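Local coordinates for RavO (Legionella pneumophila subsp. pneumophila, PDB 6DM4), which binds phosphotyrosine peptides such as one from human Shc1 through this SH2 domain, probably letting the bacterial protein engage host signalling proteins, at residues D50-F62 / I71-I84. Residues are numbered along the deposited sequence; the frame is centred on the assembly and turned at random.
Sequences DTENKYVFIAASF and IRYGINKNGELFSI
Tyr-55 reaches across Gly-74 to Phe-82, crossing the middle strand to the one beyond. Its CE2 edge points at the Phe-82 ring in an offset edge-to-face pair, centroids 5.4 Å apart and planes at 78°. Next along this face, the edge of Phe-57 meets the end of Ile-84, with CE1 only 3.4 Å from CD1. Phe-57 CG lies anti to the carbonyl carbon (chi1 -64°), which turns one face of its ring toward Tyr-55 CB, offset toward the rim. Gly-74, without a side chain, lets the Tyr-55 ring and Ile-84 come in over the strand.

Beneath these side chains the backbones of 55-62 and 71-76 run antiparallel. Val-56/Ile-75, Ile-58/Tyr-73 and Ala-60/Ile-71 are hydrogen-bonded pairs, each joined by two bonds; Tyr-73 N lies 2.7 Å from Ile-58 O. On their face, turned to helix 101-119, Ala-60 CB sits at the edge of the Tyr-73 ring, 4.0 Å from CE2, while the Tyr-73 hydroxyl bonds His-108. At the turn end, one water links Lys-54 O to Lys-77 N; Asn-76 OD1 accepts Glu-80 N at 2.9 Å, bracing the type I turn.

Arg-72 leaves the opposite face from Tyr-73, its CD 3.9 Å from Phe-57 CD1, and its NH2 bonds a modified side chain of the bound peptide, against which Ala-59 also packs. A central antiparallel sheet flanked by helices, with the phosphopeptide bound against it, is characteristic of the SH2 fold.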
ATOM      1  N   ASP A  50      10.681 -14.821   9.186  1.00160.36           N
ATOM      2  CA  ASP A  50      10.811 -15.130  10.604  1.00165.38           C
ATOM      3  C   ASP A  50       9.948 -14.157  11.408  1.00159.48           C
ATOM      4  O   ASP A  50       9.039 -13.505  10.878  1.00152.13           O
ATOM      5  CB  ASP A  50      12.297 -15.104  10.995  1.00171.73           C
ATOM      6  CG  ASP A  50      12.562 -15.736  12.351  1.00180.30           C
ATOM      7  OD1 ASP A  50      12.972 -15.005  13.276  1.00181.14           O
ATOM      8  OD2 ASP A  50      12.347 -16.958  12.493  1.00186.71           O
ATOM      9  N   THR A  51      10.232 -14.060  12.711  1.00163.09           N
ATOM     10  CA  THR A  51       9.476 -13.273  13.684  1.00158.19           C
ATOM     11  C   THR A  51       8.023 -13.729  13.758  1.00153.83           C
ATOM     12  O   THR A  51       7.627 -14.685  13.084  1.00155.97           O
ATOM     13  CB  THR A  51       9.544 -11.774  13.367  1.00151.21           C
ATOM     14  OG1 THR A  51       8.746 -11.483  12.211  1.00145.75           O
ATOM     15  CG2 THR A  51      10.982 -11.337  13.117  1.00154.77           C
ATOM     16  N   GLU A  52       7.221 -13.061  14.591  1.00147.80           N
ATOM     17  CA  GLU A  52       5.805 -13.385  14.741  1.00142.38           C
ATOM     18  C   GLU A  52       4.990 -12.091  14.705  1.00132.87           C
ATOM     19  O   GLU A  52       4.406 -11.674  15.708  1.00133.60           O
ATOM     20  CB  GLU A  52       5.548 -14.185  16.018  1.00146.63           C
ATOM     21  CG  GLU A  52       6.100 -15.606  15.973  1.00152.14           C
ATOM     22  CD  GLU A  52       5.592 -16.411  14.784  1.00148.82           C
ATOM     23  OE1 GLU A  52       6.306 -17.339  14.351  1.00154.03           O
ATOM     24  OE2 GLU A  52       4.478 -16.134  14.291  1.00142.28           O
ATOM     25  N   ASN A  53       4.979 -11.456  13.536  1.00125.04           N
ATOM     26  CA  ASN A  53       4.040 -10.389  13.192  1.00117.32           C
ATOM     27  C   ASN A  53       4.066  -9.244  14.207  1.00112.80           C
ATOM     28  O   ASN A  53       3.070  -8.926  14.857  1.00108.94           O
ATOM     29  CB  ASN A  53       2.624 -10.951  13.040  1.00118.71           C
ATOM     30  CG  ASN A  53       1.763 -10.113  12.113  1.00112.83           C
ATOM     31  OD1 ASN A  53       0.939  -9.315  12.563  1.00109.48           O
ATOM     32  ND2 ASN A  53       1.950 -10.290  10.810  1.00112.15           N
ATOM     33  N   LYS A  54       5.234  -8.618  14.329  1.00103.27           N
ATOM     34  CA  LYS A  54       5.338  -7.348  15.032  1.00 97.94           C
ATOM     35  C   LYS A  54       5.577  -6.175  14.096  1.00 85.65           C
ATOM     36  O   LYS A  54       5.179  -5.053  14.415  1.00 81.67           O
ATOM     37  CB  LYS A  54       6.458  -7.397  16.082  1.00112.29           C
ATOM     38  CG  LYS A  54       6.557  -6.137  16.938  1.00 85.45           C
ATOM     39  CD  LYS A  54       7.332  -6.362  18.227  1.00 95.25           C
ATOM     40  CE  LYS A  54       7.854  -5.044  18.788  1.00 90.28           C
ATOM     41  NZ  LYS A  54       6.819  -3.968  18.755  1.00 81.79           N
ATOM     42  N   TYR A  55       6.193  -6.413  12.942  1.00 50.02           N
ATOM     43  CA  TYR A  55       6.415  -5.379  11.946  1.00 45.79           C
ATOM     44  C   TYR A  55       5.898  -5.845  10.595  1.00 45.65           C
ATOM     45  O   TYR A  55       5.833  -7.044  10.314  1.00 49.50           O
ATOM     46  CB  TYR A  55       7.902  -5.026  11.797  1.00 45.89           C
ATOM     47  CG  TYR A  55       8.581  -4.568  13.061  1.00 47.97           C
ATOM     48  CD1 TYR A  55       9.177  -5.481  13.921  1.00 51.07           C
ATOM     49  CD2 TYR A  55       8.646  -3.223  13.385  1.00 47.72           C
ATOM     50  CE1 TYR A  55       9.805  -5.066  15.080  1.00 53.18           C
ATOM     51  CE2 TYR A  55       9.272  -2.796  14.545  1.00 49.57           C
ATOM     52  CZ  TYR A  55       9.850  -3.721  15.387  1.00 51.99           C
ATOM     53  OH  TYR A  55      10.474  -3.297  16.538  1.00 56.13           O
ATOM     54  N   VAL A  56       5.535  -4.882   9.761  1.00 41.67           N
ATOM     55  CA  VAL A  56       5.473  -5.093   8.319  1.00 39.94           C
ATOM     56  C   VAL A  56       6.800  -4.621   7.746  1.00 39.20           C
ATOM     57  O   VAL A  56       7.242  -3.501   8.029  1.00 38.34           O
ATOM     58  CB  VAL A  56       4.290  -4.336   7.692  1.00 39.30           C
ATOM     59  CG1 VAL A  56       4.347  -4.419   6.169  1.00 36.96           C
ATOM     60  CG2 VAL A  56       2.974  -4.896   8.208  1.00 41.67           C
ATOM     61  N   PHE A  57       7.446  -5.473   6.956  1.00 38.15           N
ATOM     62  CA  PHE A  57       8.814  -5.232   6.521  1.00 37.26           C
ATOM     63  C   PHE A  57       8.831  -4.729   5.082  1.00 36.35           C
ATOM     64  O   PHE A  57       8.182  -5.307   4.204  1.00 34.88           O
ATOM     65  CB  PHE A  57       9.653  -6.503   6.649  1.00 38.42           C
ATOM     66  CG  PHE A  57       9.824  -6.979   8.067  1.00 42.52           C
ATOM     67  CD1 PHE A  57      10.834  -6.472   8.863  1.00 42.78           C
ATOM     68  CD2 PHE A  57       8.985  -7.950   8.595  1.00 44.54           C
ATOM     69  CE1 PHE A  57      10.998  -6.918  10.171  1.00 45.35           C
ATOM     70  CE2 PHE A  57       9.145  -8.396   9.892  1.00 46.51           C
ATOM     71  CZ  PHE A  57      10.151  -7.878  10.682  1.00 47.57           C
ATOM     72  N   ILE A  58       9.580  -3.654   4.853  1.00 36.28           N
ATOM     73  CA  ILE A  58       9.767  -3.068   3.532  1.00 34.92           C
ATOM     74  C   ILE A  58      11.260  -2.913   3.303  1.00 32.97           C
ATOM     75  O   ILE A  58      11.970  -2.389   4.168  1.00 32.59           O
ATOM     76  CB  ILE A  58       9.067  -1.702   3.401  1.00 35.41           C
ATOM     77  CG1 ILE A  58       7.596  -1.804   3.806  1.00 37.14           C
ATOM     78  CG2 ILE A  58       9.214  -1.173   1.978  1.00 35.81           C
ATOM     79  CD1 ILE A  58       6.791  -2.710   2.927  1.00 38.34           C
ATOM     80  N   ALA A  59      11.742  -3.359   2.145  1.00 30.15           N
ATOM     81  CA  ALA A  59      13.148  -3.218   1.813  1.00 30.15           C
ATOM     82  C   ALA A  59      13.337  -2.139   0.758  1.00 29.99           C
ATOM     83  O   ALA A  59      12.492  -1.947  -0.120  1.00 31.17           O
ATOM     84  CB  ALA A  59      13.747  -4.539   1.310  1.00 28.71           C
ATOM     85  N   ALA A  60      14.449  -1.422   0.869  1.00 28.06           N
ATOM     86  CA  ALA A  60      14.934  -0.568  -0.202  1.00 29.06           C
ATOM     87  C   ALA A  60      16.100  -1.254  -0.903  1.00 29.71           C
ATOM     88  O   ALA A  60      16.837  -2.026  -0.291  1.00 31.48           O
ATOM     89  CB  ALA A  60      15.380   0.788   0.340  1.00 29.18           C
ATOM     90  N   SER A  61      16.256  -0.975  -2.193  1.00 29.73           N
ATOM     91  CA  SER A  61      17.390  -1.475  -2.957  1.00 31.80           C
ATOM     92  C   SER A  61      17.910  -0.363  -3.851  1.00 31.87           C
ATOM     93  O   SER A  61      17.130   0.449  -4.358  1.00 29.39           O
ATOM     94  CB  SER A  61      17.015  -2.700  -3.806  1.00 34.62           C
ATOM     95  OG  SER A  61      16.736  -3.819  -2.982  1.00 35.29           O
ATOM     96  N   PHE A  62      19.228  -0.315  -4.028  1.00 33.57           N
ATOM     97  CA  PHE A  62      19.835   0.617  -4.963  1.00 33.39           C
ATOM     98  C   PHE A  62      21.114  -0.008  -5.494  1.00 36.85           C
ATOM     99  O   PHE A  62      21.577  -1.040  -5.003  1.00 38.01           O
ATOM    100  CB  PHE A  62      20.106   1.985  -4.325  1.00 34.30           C
ATOM    101  CG  PHE A  62      20.938   1.922  -3.076  1.00 36.76           C
ATOM    102  CD1 PHE A  62      22.321   1.921  -3.146  1.00 39.60           C
ATOM    103  CD2 PHE A  62      20.335   1.875  -1.828  1.00 36.29           C
ATOM    104  CE1 PHE A  62      23.093   1.866  -1.999  1.00 43.34           C
ATOM    105  CE2 PHE A  62      21.103   1.817  -0.679  1.00 39.50           C
ATOM    106  CZ  PHE A  62      22.480   1.813  -0.766  1.00 41.28           C
ATOM    107  N   ILE A  71      18.425  -2.126   2.130  1.00 33.11           N
ATOM    108  CA  ILE A  71      18.184  -1.707   3.508  1.00 36.07           C
ATOM    109  C   ILE A  71      16.812  -2.231   3.899  1.00 35.44           C
ATOM    110  O   ILE A  71      15.855  -2.093   3.132  1.00 32.94           O
ATOM    111  CB  ILE A  71      18.227  -0.175   3.666  1.00 38.60           C
ATOM    112  CG1 ILE A  71      19.507   0.411   3.077  1.00 41.75           C
ATOM    113  CG2 ILE A  71      18.081   0.220   5.137  1.00 39.82           C
ATOM    114  CD1 ILE A  71      19.441   1.917   2.923  1.00 43.24           C
ATOM    115  N   ARG A  72      16.705  -2.829   5.080  1.00 38.34           N
ATOM    116  CA  ARG A  72      15.425  -3.349   5.541  1.00 37.76           C
ATOM    117  C   ARG A  72      14.791  -2.386   6.537  1.00 36.12           C
ATOM    118  O   ARG A  72      15.456  -1.926   7.472  1.00 38.11           O
ATOM    119  CB  ARG A  72      15.576  -4.733   6.172  1.00 40.72           C
ATOM    120  CG  ARG A  72      14.235  -5.349   6.545  1.00 41.32           C
ATOM    121  CD  ARG A  72      14.400  -6.687   7.222  1.00 42.56           C
ATOM    122  NE  ARG A  72      14.990  -7.673   6.322  1.00 41.50           N
ATOM    123  CZ  ARG A  72      15.504  -8.827   6.729  1.00 44.18           C
ATOM    124  NH1 ARG A  72      15.498  -9.132   8.020  1.00 45.89           N
ATOM    125  NH2 ARG A  72      16.026  -9.677   5.848  1.00 45.28           N
ATOM    126  N   TYR A  73      13.508  -2.088   6.331  1.00 34.18           N
ATOM    127  CA  TYR A  73      12.737  -1.228   7.217  1.00 35.57           C
ATOM    128  C   TYR A  73      11.551  -1.997   7.782  1.00 36.63           C
ATOM    129  O   TYR A  73      11.077  -2.968   7.185  1.00 35.98           O
ATOM    130  CB  TYR A  73      12.234   0.027   6.486  1.00 33.93           C
ATOM    131  CG  TYR A  73      13.354   0.896   5.974  1.00 35.79           C
ATOM    132  CD1 TYR A  73      14.035   1.762   6.823  1.00 37.26           C
ATOM    133  CD2 TYR A  73      13.740   0.843   4.646  1.00 33.81           C
ATOM    134  CE1 TYR A  73      15.062   2.553   6.356  1.00 39.32           C
ATOM    135  CE2 TYR A  73      14.768   1.625   4.170  1.00 34.96           C
ATOM    136  CZ  TYR A  73      15.428   2.472   5.023  1.00 37.03           C
ATOM    137  OH  TYR A  73      16.454   3.248   4.536  1.00 39.55           O
ATOM    138  N   GLY A  74      11.071  -1.547   8.933  1.00 37.34           N
ATOM    139  CA  GLY A  74       9.916  -2.159   9.563  1.00 37.97           C
ATOM    140  C   GLY A  74       8.961  -1.103  10.076  1.00 38.73           C
ATOM    141  O   GLY A  74       9.372  -0.028  10.516  1.00 39.61           O
ATOM    142  N   ILE A  75       7.671  -1.426  10.010  1.00 38.61           N
ATOM    143  CA  ILE A  75       6.601  -0.585  10.538  1.00 40.07           C
ATOM    144  C   ILE A  75       5.855  -1.385  11.596  1.00 42.45           C
ATOM    145  O   ILE A  75       5.375  -2.489  11.313  1.00 42.89           O
ATOM    146  CB  ILE A  75       5.630  -0.128   9.432  1.00 39.03           C
ATOM    147  CG1 ILE A  75       6.388   0.447   8.236  1.00 38.67           C
ATOM    148  CG2 ILE A  75       4.625   0.887   9.982  1.00 40.66           C
ATOM    149  CD1 ILE A  75       5.541   0.518   6.969  1.00 40.08           C
ATOM    150  N   ASN A  76       5.740  -0.833  12.802  1.00 43.65           N
ATOM    151  CA  ASN A  76       5.053  -1.561  13.857  1.00 44.89           C
ATOM    152  C   ASN A  76       3.554  -1.256  13.816  1.00 46.45           C
ATOM    153  O   ASN A  76       3.083  -0.456  13.007  1.00 45.29           O
ATOM    154  CB  ASN A  76       5.684  -1.271  15.228  1.00 47.19           C
ATOM    155  CG  ASN A  76       5.435   0.152  15.746  1.00 47.78           C
ATOM    156  OD1 ASN A  76       4.538   0.870  15.304  1.00 47.84           O
ATOM    157  ND2 ASN A  76       6.238   0.546  16.727  1.00 49.54           N
ATOM    158  N   LYS A  77       2.799  -1.900  14.716  1.00 62.25           N
ATOM    159  CA  LYS A  77       1.339  -1.816  14.683  1.00 65.05           C
ATOM    160  C   LYS A  77       0.837  -0.388  14.868  1.00 65.29           C
ATOM    161  O   LYS A  77      -0.238  -0.041  14.366  1.00 65.78           O
ATOM    162  CB  LYS A  77       0.728  -2.718  15.756  1.00 71.92           C
ATOM    163  CG  LYS A  77       1.125  -4.183  15.669  1.00 74.91           C
ATOM    164  CD  LYS A  77       0.406  -4.892  14.535  1.00 75.36           C
ATOM    165  CE  LYS A  77       1.360  -5.774  13.744  1.00 74.65           C
ATOM    166  NZ  LYS A  77       0.648  -6.891  13.060  1.00 77.05           N
ATOM    167  N   ASN A  78       1.579   0.444  15.595  1.00 64.89           N
ATOM    168  CA  ASN A  78       1.180   1.826  15.813  1.00 65.31           C
ATOM    169  C   ASN A  78       1.835   2.794  14.830  1.00 60.74           C
ATOM    170  O   ASN A  78       1.855   4.002  15.085  1.00 58.70           O
ATOM    171  CB  ASN A  78       1.467   2.235  17.261  1.00 71.10           C
ATOM    172  CG  ASN A  78       0.750   1.347  18.270  1.00 76.95           C
ATOM    173  OD1 ASN A  78      -0.483   1.277  18.279  1.00 79.96           O
ATOM    174  ND2 ASN A  78       1.511   0.684  19.133  1.00 79.17           N
ATOM    175  N   GLY A  79       2.356   2.292  13.710  1.00 56.48           N
ATOM    176  CA  GLY A  79       2.807   3.136  12.622  1.00 53.70           C
ATOM    177  C   GLY A  79       4.212   3.683  12.727  1.00 52.78           C
ATOM    178  O   GLY A  79       4.591   4.522  11.902  1.00 50.81           O
ATOM    179  N   GLU A  80       4.999   3.242  13.706  1.00 54.50           N
ATOM    180  CA  GLU A  80       6.360   3.731  13.874  1.00 50.16           C
ATOM    181  C   GLU A  80       7.303   3.039  12.895  1.00 47.06           C
ATOM    182  O   GLU A  80       7.187   1.834  12.651  1.00 46.54           O
ATOM    183  CB  GLU A  80       6.834   3.484  15.303  1.00 53.40           C
ATOM    184  CG  GLU A  80       5.976   4.140  16.364  1.00 67.81           C
ATOM    185  CD  GLU A  80       6.666   4.148  17.710  1.00 70.94           C
ATOM    186  OE1 GLU A  80       7.078   5.237  18.159  1.00 72.40           O
ATOM    187  OE2 GLU A  80       6.805   3.060  18.307  1.00 72.04           O
ATOM    188  N   LEU A  81       8.244   3.807  12.348  1.00 45.56           N
ATOM    189  CA  LEU A  81       9.207   3.322  11.367  1.00 44.68           C
ATOM    190  C   LEU A  81      10.535   2.983  12.036  1.00 44.07           C
ATOM    191  O   LEU A  81      10.948   3.628  13.005  1.00 46.20           O
ATOM    192  CB  LEU A  81       9.430   4.362  10.266  1.00 44.00           C
ATOM    193  CG  LEU A  81      10.316   3.980   9.076  1.00 44.02           C
ATOM    194  CD1 LEU A  81       9.761   2.768   8.332  1.00 42.51           C
ATOM    195  CD2 LEU A  81      10.482   5.166   8.135  1.00 44.49           C
ATOM    196  N   PHE A  82      11.195   1.951  11.512  1.00 42.96           N
ATOM    197  CA  PHE A  82      12.463   1.477  12.051  1.00 44.14           C
ATOM    198  C   PHE A  82      13.338   0.973  10.913  1.00 42.40           C
ATOM    199  O   PHE A  82      12.838   0.372   9.960  1.00 40.87           O
ATOM    200  CB  PHE A  82      12.271   0.339  13.064  1.00 46.40           C
ATOM    201  CG  PHE A  82      11.348   0.677  14.202  1.00 48.84           C
ATOM    202  CD1 PHE A  82       9.974   0.574  14.055  1.00 52.41           C
ATOM    203  CD2 PHE A  82      11.856   1.082  15.422  1.00 51.85           C
ATOM    204  CE1 PHE A  82       9.123   0.883  15.104  1.00 51.51           C
ATOM    205  CE2 PHE A  82      11.010   1.395  16.477  1.00 58.25           C
ATOM    206  CZ  PHE A  82       9.643   1.294  16.318  1.00 54.59           C
ATOM    207  N   SER A  83      14.640   1.217  11.021  1.00 43.16           N
ATOM    208  CA  SER A  83      15.619   0.510  10.210  1.00 45.03           C
ATOM    209  C   SER A  83      16.020  -0.754  10.956  1.00 47.96           C
ATOM    210  O   SER A  83      16.097  -0.761  12.188  1.00 46.85           O
ATOM    211  CB  SER A  83      16.844   1.384   9.936  1.00 43.14           C
ATOM    212  OG  SER A  83      17.609   1.562  11.113  1.00 45.72           O
ATOM    213  N   ILE A  84      16.264  -1.831  10.215  1.00 44.27           N
ATOM    214  CA  ILE A  84      16.417  -3.144  10.828  1.00 46.41           C
ATOM    215  C   ILE A  84      17.734  -3.761  10.381  1.00 51.35           C
ATOM    216  O   ILE A  84      17.978  -3.914   9.180  1.00 46.37           O
ATOM    217  CB  ILE A  84      15.231  -4.064  10.502  1.00 51.80           C
ATOM    218  CG1 ILE A  84      13.995  -3.557  11.253  1.00 52.57           C
ATOM    219  CG2 ILE A  84      15.550  -5.498  10.900  1.00 48.57           C
ATOM    220  CD1 ILE A  84      12.700  -4.080  10.733  1.00 51.07           C
TER
HETATM  221  O   HOH W   1       7.966  -1.459  17.960  1.00 48.20           O
HETATM  222  O   HOH W   2       4.083  -3.694  16.541  1.00 50.59           O